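PDB 5VIA: pseudoperoxidase from Leishmania major, which binds heme b with iron ligands on both faces and belongs to the heme peroxidase family, although it is named a pseudoperoxidase. Local coordinates for residues Phe51-Thr55 and Val56-Cys60; Asn133-Ser136 and Ile137-Leu141. All blocks are in the same frame, centred on the assembly; numbering follows the deposited sequence.

Contact 1: residues Phe51-Thr55 and Val56-Cys60; sequences FPAET and VDESC. With HEM (protoporphyrin IX containing Fe), chain B.
Thr55 opens an ST turn, its hydroxyl accepting Asp57 N and its carbonyl accepting Glu58 N, in the loop of this peroxidase-family chain that carries Cys60 to the heme. The turn is local: Thr55 O receives Glu58 N at 3.0 Å, from above the carbonyl plane (51° out of it), and a weak second bond from Ser59 N. With its first torsion at 176°, Thr55 holds OG1 opposite the backbone nitrogen and beside the carbonyl, and there it accepts Asp57 N at 3.2 Å. The same hydroxyl meets a water that donates to Asp57 OD2; that carboxylate also accepts from Thr218 through OD1 and from Gln217 N through OD2.

The extended Glu58 chain reaches back toward Ala53 and brings OE1 within 3.7 Å of Ala53 CB. One water donates to both Phe51 O and Glu58 OE1, each at 2.7 Å, and accepts from Ser59 OG, so three parts of the loop share it. A second water accepts from Glu54 N and gives OE1 a weak bond. The other oxygen, OE2, pairs with Arg124 in a salt bridge, which would be expected to favour the ionised form in this buried place. Ser59 OG, which donates to the first water, also accepts the backbone N-H of Ala61.

The loop's inner side lies on the porphyrin, where Val56 CB packs against the methyl carbon CMA. His159 is the other axial ligand; from this loop, Cys60 SG coordinates the iron at 2.5 Å.

Contact 2: residues Asn133-Ser136 and Ile137-Leu141; sequences NVFS and IPTIL. With HEM (protoporphyrin IX containing Fe), chain B.
Ser136 and Thr139 meet through their hydroxyls at the start of helix 137-142, OG and OG1 being 2.8 Å apart in a hydrogen bond that either could donate. Thr139 can be followed outward. Its CB lies 3.4 Å from Ser136 OG and almost as near to Ser136 O, and there the side chain forks. OG1, opposite the carbonyl carbon (chi1 -66°), turns to the serine hydroxyl and also shares a water with Ser136 N. The methyl CG2 takes the other branch and approaches Phe135 CD1 at 3.9 Å, obliquely to the ring. One side chain thus serves a polar and an apolar neighbour.

The first helical bond runs from Ile140 N to Ser136 O, at 3.2 Å and 159° at the hydrogen. Beside it, Ile140 CG1 packs against Phe135 CB, while the Phe135 ring continues away from the helix to Arg124, Asn125 and Pro127.

Ile137 and Leu141, one turn apart, turn their branches to the rim of the heme. Ile137 CG1 is 3.7 Å from the vinyl carbon CAB, and Leu141 CD2 is 3.6 Å from the methyl carbon CMC. The short helix therefore lines one edge of the heme pocket, and its entrance is an N-cap: Ser136 in the capping position, with the hydroxyl of the third helical residue, Thr139, hydrogen-bonded to the cap hydroxyl.

Contact 1 comes earlier in the chain than contact 2, yet their centres lie only about 9 Å apart, and the two meet directly. Glu58 OE2 lies 2.8 Å from Phe135 N, a probable hydrogen bond, so the carboxylate that pairs with Arg124 probably also fixes the backbone just before helix 137-142. Apolar contacts run alongside: Phe51 and Phe135 stack edge-to-face, with CE1 of the first 3.5 Å from CG of the second, and Glu58 CG touches Ile140 CD1 at 3.7 Å. Both contacts border the heme. Residues 51-60 supply the axial sulfur, whereas residues 133-141 pack beside its vinyl and methyl groups.

Contact 1: residues Phe51-Thr55 and Val56-Cys60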
loop_
_atom_site.group_PDB
_atom_site.type_symbol
_atom_site.label_atom_id
_atom_site.label_comp_id
_atom_site.label_asym_id
_atom_site.label_seq_id
_atom_site.Cartn_x
_atom_site.Cartn_y
_atom_site.Cartn_z
ATOM N N PHE A 51 12.330 -5.740 4.044
ATOM C CA PHE A 51 11.178 -6.574 4.330
ATOM C C PHE A 51 10.417 -7.016 3.070
ATOM O O PHE A 51 9.185 -6.911 3.045
ATOM C CB PHE A 51 10.207 -5.829 5.257
ATOM C CG PHE A 51 10.784 -5.508 6.623
ATOM C CD1 PHE A 51 10.971 -6.509 7.562
ATOM C CD2 PHE A 51 11.118 -4.203 6.962
ATOM C CE1 PHE A 51 11.495 -6.220 8.817
ATOM C CE2 PHE A 51 11.643 -3.900 8.216
ATOM C CZ PHE A 51 11.836 -4.903 9.144
ATOM N N PRO A 52 11.130 -7.534 2.041
ATOM C CA PRO A 52 10.341 -8.081 0.934
ATOM C C PRO A 52 9.552 -9.271 1.464
ATOM O O PRO A 52 10.105 -10.047 2.254
ATOM C CB PRO A 52 11.413 -8.571 -0.050
ATOM C CG PRO A 52 12.597 -8.915 0.813
ATOM C CD PRO A 52 12.565 -7.862 1.905
ATOM N N ALA A 53 8.292 -9.414 1.055
ATOM C CA ALA A 53 7.465 -10.512 1.563
ATOM C C ALA A 53 7.372 -11.671 0.584
ATOM O O ALA A 53 7.382 -11.474 -0.634
ATOM C CB ALA A 53 6.066 -10.020 1.934
ATOM N N GLU A 54 7.261 -12.873 1.137
ATOM C CA GLU A 54 7.040 -14.074 0.358
ATOM C C GLU A 54 5.566 -14.464 0.485
ATOM O O GLU A 54 4.977 -15.050 -0.432
ATOM C CB GLU A 54 7.948 -15.189 0.884
ATOM C CG GLU A 54 8.231 -16.288 -0.110
ATOM C CD GLU A 54 8.633 -15.744 -1.467
ATOM O OE1 GLU A 54 9.555 -14.898 -1.535
ATOM O OE2 GLU A 54 8.012 -16.162 -2.466
ATOM N N THR A 55 4.967 -14.100 1.619
ATOM C CA THR A 55 3.577 -14.456 1.914
ATOM C C THR A 55 2.770 -13.264 2.452
ATOM O O THR A 55 3.292 -12.440 3.223
ATOM C CB THR A 55 3.526 -15.641 2.921
ATOM O OG1 THR A 55 2.171 -15.926 3.277
ATOM C CG2 THR A 55 4.310 -15.302 4.194
ATOM N N VAL A 56 1.499 -13.165 2.053
ATOM C CA VAL A 56 0.622 -12.117 2.589
ATOM C C VAL A 56 0.290 -12.326 4.062
ATOM O O VAL A 56 -0.265 -11.430 4.715
ATOM C CB VAL A 56 -0.693 -11.947 1.767
ATOM C CG1 VAL A 56 -0.375 -11.578 0.324
ATOM C CG2 VAL A 56 -1.555 -13.214 1.830
ATOM N N ASP A 57 0.628 -13.497 4.597
ATOM C CA ASP A 57 0.557 -13.693 6.037
ATOM C C ASP A 57 1.423 -12.642 6.744
ATOM O O ASP A 57 1.146 -12.266 7.887
ATOM C CB ASP A 57 0.998 -15.105 6.420
ATOM C CG ASP A 57 -0.144 -16.108 6.356
ATOM O OD1 ASP A 57 -1.315 -15.662 6.367
ATOM O OD2 ASP A 57 0.127 -17.333 6.308
ATOM N N GLU A 58 2.451 -12.155 6.053
ATOM C CA GLU A 58 3.305 -11.088 6.600
ATOM C C GLU A 58 2.834 -9.692 6.181
ATOM O O GLU A 58 2.513 -8.863 7.028
ATOM C CB GLU A 58 4.769 -11.295 6.201
ATOM C CG GLU A 58 5.739 -10.293 6.854
ATOM C CD GLU A 58 7.189 -10.582 6.498
ATOM O OE1 GLU A 58 7.574 -10.308 5.340
ATOM O OE2 GLU A 58 7.938 -11.092 7.363
ATOM N N SER A 59 2.808 -9.437 4.871
ATOM C CA SER A 59 2.278 -8.196 4.324
ATOM C C SER A 59 2.097 -8.374 2.838
ATOM O O SER A 59 2.463 -9.419 2.292
ATOM C CB SER A 59 3.245 -7.030 4.565
ATOM O OG SER A 59 4.310 -7.085 3.635
ATOM N N CYS A 60 1.552 -7.366 2.166
ATOM C CA CYS A 60 1.388 -7.458 0.721
ATOM C C CYS A 60 2.617 -6.968 -0.045
ATOM O O CYS A 60 2.542 -6.717 -1.252
ATOM C CB CYS A 60 0.141 -6.702 0.257
ATOM S SG CYS A 60 0.237 -4.932 0.579
HETATM C CHA HEM B . -3.666 -5.468 -0.624
HETATM C CHB HEM B . -2.169 -7.365 3.609
HETATM C CHC HEM B . 0.376 -3.297 4.347
HETATM C CHD HEM B . -1.715 -1.151 0.499
HETATM C C1A HEM B . -3.408 -6.331 0.412
HETATM C C2A HEM B . -3.792 -7.725 0.428
HETATM C C3A HEM B . -3.384 -8.257 1.576
HETATM C C4A HEM B . -2.723 -7.211 2.352
HETATM C CMA HEM B . -3.578 -9.718 2.021
HETATM C CAA HEM B . -4.504 -8.466 -0.726
HETATM C CBA HEM B . -3.385 -8.692 -1.762
HETATM C CGA HEM B . -3.864 -9.407 -3.006
HETATM O O1A HEM B . -4.324 -10.569 -2.887
HETATM O O2A HEM B . -3.750 -8.827 -4.121
HETATM C C1B HEM B . -1.318 -6.448 4.193
HETATM C C2B HEM B . -0.623 -6.581 5.452
HETATM C C3B HEM B . 0.105 -5.474 5.664
HETATM C C4B HEM B . -0.143 -4.563 4.548
HETATM C CMB HEM B . -0.690 -7.818 6.360
HETATM C CAB HEM B . 0.990 -5.259 6.917
HETATM C CBB HEM B . 2.074 -4.475 6.898
HETATM C C1C HEM B . 0.036 -2.356 3.390
HETATM C C2C HEM B . 0.535 -0.977 3.299
HETATM C C3C HEM B . -0.054 -0.393 2.220
HETATM C C4C HEM B . -0.933 -1.380 1.611
HETATM C CMC HEM B . 1.568 -0.364 4.286
HETATM C CAC HEM B . 0.076 1.013 1.591
HETATM C CBC HEM B . 0.983 1.917 1.987
HETATM C C1D HEM B . -2.454 -2.102 -0.161
HETATM C C2D HEM B . -3.258 -1.862 -1.342
HETATM C C3D HEM B . -3.872 -3.211 -1.693
HETATM C C4D HEM B . -3.374 -4.128 -0.687
HETATM C CMD HEM B . -3.453 -0.526 -2.091
HETATM C CAD HEM B . -4.804 -3.528 -2.892
HETATM C CBD HEM B . -3.857 -3.869 -4.050
HETATM C CGD HEM B . -4.615 -4.245 -5.300
HETATM O O1D HEM B . -3.971 -4.745 -6.270
HETATM O O2D HEM B . -5.856 -4.050 -5.317
HETATM N NA HEM B . -2.761 -6.043 1.609
HETATM N NB HEM B . -1.014 -5.208 3.673
HETATM N NC HEM B . -0.862 -2.562 2.339
HETATM N ND HEM B . -2.557 -3.442 0.205
HETATM FE FE HEM B . -1.764 -4.364 1.934
HETATM O O HOH W 1 6.994 -7.840 4.352
HETATM O O HOH W 2 7.165 -12.808 3.964
HETATM O O HOH W 3 2.096 -18.196 4.532
#

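Contact 2: residues Asn133-Ser136 and Ile137-Leu141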
loop_
_atom_site.group_PDB
_atom_site.type_symbol
_atom_site.label_atom_id
_atom_site.label_comp_id
_atom_site.label_asym_id
_atom_site.label_seq_id
_atom_site.Cartn_x
_atom_site.Cartn_y
_atom_site.Cartn_z
ATOM N N ASN A 133 9.314 -16.537 11.299
ATOM C CA ASN A 133 9.484 -16.382 9.854
ATOM C C ASN A 133 8.885 -15.083 9.325
ATOM O O ASN A 133 9.326 -14.550 8.304
ATOM C CB ASN A 133 8.860 -17.578 9.125
ATOM C CG ASN A 133 7.760 -18.248 9.940
ATOM O OD1 ASN A 133 7.310 -17.715 10.959
ATOM N ND2 ASN A 133 7.325 -19.424 9.493
ATOM N N VAL A 134 7.873 -14.580 10.026
ATOM C CA VAL A 134 7.226 -13.337 9.640
ATOM C C VAL A 134 7.486 -12.234 10.661
ATOM O O VAL A 134 7.543 -12.482 11.863
ATOM C CB VAL A 134 5.710 -13.537 9.430
ATOM C CG1 VAL A 134 5.472 -14.679 8.446
ATOM C CG2 VAL A 134 5.025 -13.845 10.744
ATOM N N PHE A 135 7.675 -11.018 10.174
ATOM C CA PHE A 135 7.846 -9.868 11.053
ATOM C C PHE A 135 6.484 -9.302 11.417
ATOM O O PHE A 135 5.541 -9.405 10.632
ATOM C CB PHE A 135 8.672 -8.799 10.352
ATOM C CG PHE A 135 10.138 -9.118 10.274
ATOM C CD1 PHE A 135 10.970 -8.866 11.356
ATOM C CD2 PHE A 135 10.687 -9.658 9.117
ATOM C CE1 PHE A 135 12.324 -9.144 11.286
ATOM C CE2 PHE A 135 12.036 -9.943 9.043
ATOM C CZ PHE A 135 12.861 -9.674 10.128
ATOM N N SER A 136 6.369 -8.718 12.609
ATOM C CA SER A 136 5.114 -8.086 13.017
ATOM C C SER A 136 4.828 -6.863 12.152
ATOM O O SER A 136 5.733 -6.290 11.525
ATOM C CB SER A 136 5.160 -7.684 14.488
ATOM O OG SER A 136 6.004 -6.549 14.648
ATOM N N ILE A 137 3.567 -6.457 12.120
ATOM C CA ILE A 137 3.158 -5.273 11.370
ATOM C C ILE A 137 3.844 -3.961 11.844
ATOM O O ILE A 137 4.344 -3.210 11.012
ATOM C CB ILE A 137 1.618 -5.158 11.303
ATOM C CG1 ILE A 137 1.060 -6.289 10.425
ATOM C CG2 ILE A 137 1.190 -3.801 10.755
ATOM C CD1 ILE A 137 -0.469 -6.299 10.284
ATOM N N PRO A 138 3.872 -3.688 13.167
ATOM C CA PRO A 138 4.588 -2.483 13.618
ATOM C C PRO A 138 6.064 -2.476 13.230
ATOM O O PRO A 138 6.582 -1.413 12.849
ATOM C CB PRO A 138 4.443 -2.544 15.142
ATOM C CG PRO A 138 3.127 -3.237 15.351
ATOM C CD PRO A 138 3.079 -4.287 14.259
ATOM N N THR A 139 6.730 -3.627 13.316
ATOM C CA THR A 139 8.148 -3.728 12.948
ATOM C C THR A 139 8.362 -3.270 11.510
ATOM O O THR A 139 9.272 -2.481 11.208
ATOM C CB THR A 139 8.661 -5.167 13.115
ATOM O OG1 THR A 139 8.636 -5.519 14.507
ATOM C CG2 THR A 139 10.094 -5.317 12.573
ATOM N N ILE A 140 7.500 -3.748 10.618
ATOM C CA ILE A 140 7.609 -3.386 9.224
ATOM C C ILE A 140 7.268 -1.918 9.002
ATOM O O ILE A 140 8.040 -1.192 8.373
ATOM C CB ILE A 140 6.693 -4.275 8.343
ATOM C CG1 ILE A 140 7.109 -5.744 8.481
ATOM C CG2 ILE A 140 6.770 -3.815 6.904
ATOM C CD1 ILE A 140 6.169 -6.722 7.808
ATOM N N LEU A 141 6.116 -1.477 9.510
ATOM C CA LEU A 141 5.622 -0.143 9.190
ATOM C C LEU A 141 6.495 0.980 9.777
ATOM O O LEU A 141 6.746 1.987 9.112
ATOM C CB LEU A 141 4.164 0.019 9.619
ATOM C CG LEU A 141 3.143 -0.906 8.923
ATOM C CD1 LEU A 141 1.725 -0.541 9.325
ATOM C CD2 LEU A 141 3.285 -0.855 7.407
HETATM C CHA HEM B . -3.666 -5.468 -0.624
HETATM C CHB HEM B . -2.169 -7.365 3.609
HETATM C CHC HEM B . 0.376 -3.297 4.347
HETATM C CHD HEM B . -1.715 -1.151 0.499
HETATM C C1A HEM B . -3.408 -6.331 0.412
HETATM C C2A HEM B . -3.792 -7.725 0.428
HETATM C C3A HEM B . -3.384 -8.257 1.576
HETATM C C4A HEM B . -2.723 -7.211 2.352
HETATM C CMA HEM B . -3.578 -9.718 2.021
HETATM C CAA HEM B . -4.504 -8.466 -0.726
HETATM C CBA HEM B . -3.385 -8.692 -1.762
HETATM C CGA HEM B . -3.864 -9.407 -3.006
HETATM O O1A HEM B . -4.324 -10.569 -2.887
HETATM O O2A HEM B . -3.750 -8.827 -4.121
HETATM C C1B HEM B . -1.318 -6.448 4.193
HETATM C C2B HEM B . -0.623 -6.581 5.452
HETATM C C3B HEM B . 0.105 -5.474 5.664
HETATM C C4B HEM B . -0.143 -4.563 4.548
HETATM C CMB HEM B . -0.690 -7.818 6.360
HETATM C CAB HEM B . 0.990 -5.259 6.917
HETATM C CBB HEM B . 2.074 -4.475 6.898
HETATM C C1C HEM B . 0.036 -2.356 3.390
HETATM C C2C HEM B . 0.535 -0.977 3.299
HETATM C C3C HEM B . -0.054 -0.393 2.220
HETATM C C4C HEM B . -0.933 -1.380 1.611
HETATM C CMC HEM B . 1.568 -0.364 4.286
HETATM C CAC HEM B . 0.076 1.013 1.591
HETATM C CBC HEM B . 0.983 1.917 1.987
HETATM C C1D HEM B . -2.454 -2.102 -0.161
HETATM C C2D HEM B . -3.258 -1.862 -1.342
HETATM C C3D HEM B . -3.872 -3.211 -1.693
HETATM C C4D HEM B . -3.374 -4.128 -0.687
HETATM C CMD HEM B . -3.453 -0.526 -2.091
HETATM C CAD HEM B . -4.804 -3.528 -2.892
HETATM C CBD HEM B . -3.857 -3.869 -4.050
HETATM C CGD HEM B . -4.615 -4.245 -5.300
HETATM O O1D HEM B . -3.971 -4.745 -6.270
HETATM O O2D HEM B . -5.856 -4.050 -5.317
HETATM N NA HEM B . -2.761 -6.043 1.609
HETATM N NB HEM B . -1.014 -5.208 3.673
HETATM N NC HEM B . -0.862 -2.562 2.339
HETATM N ND HEM B . -2.557 -3.442 0.205
HETATM FE FE HEM B . -1.764 -4.364 1.934
HETATM O O HOH W 4 8.854 -8.669 14.621
#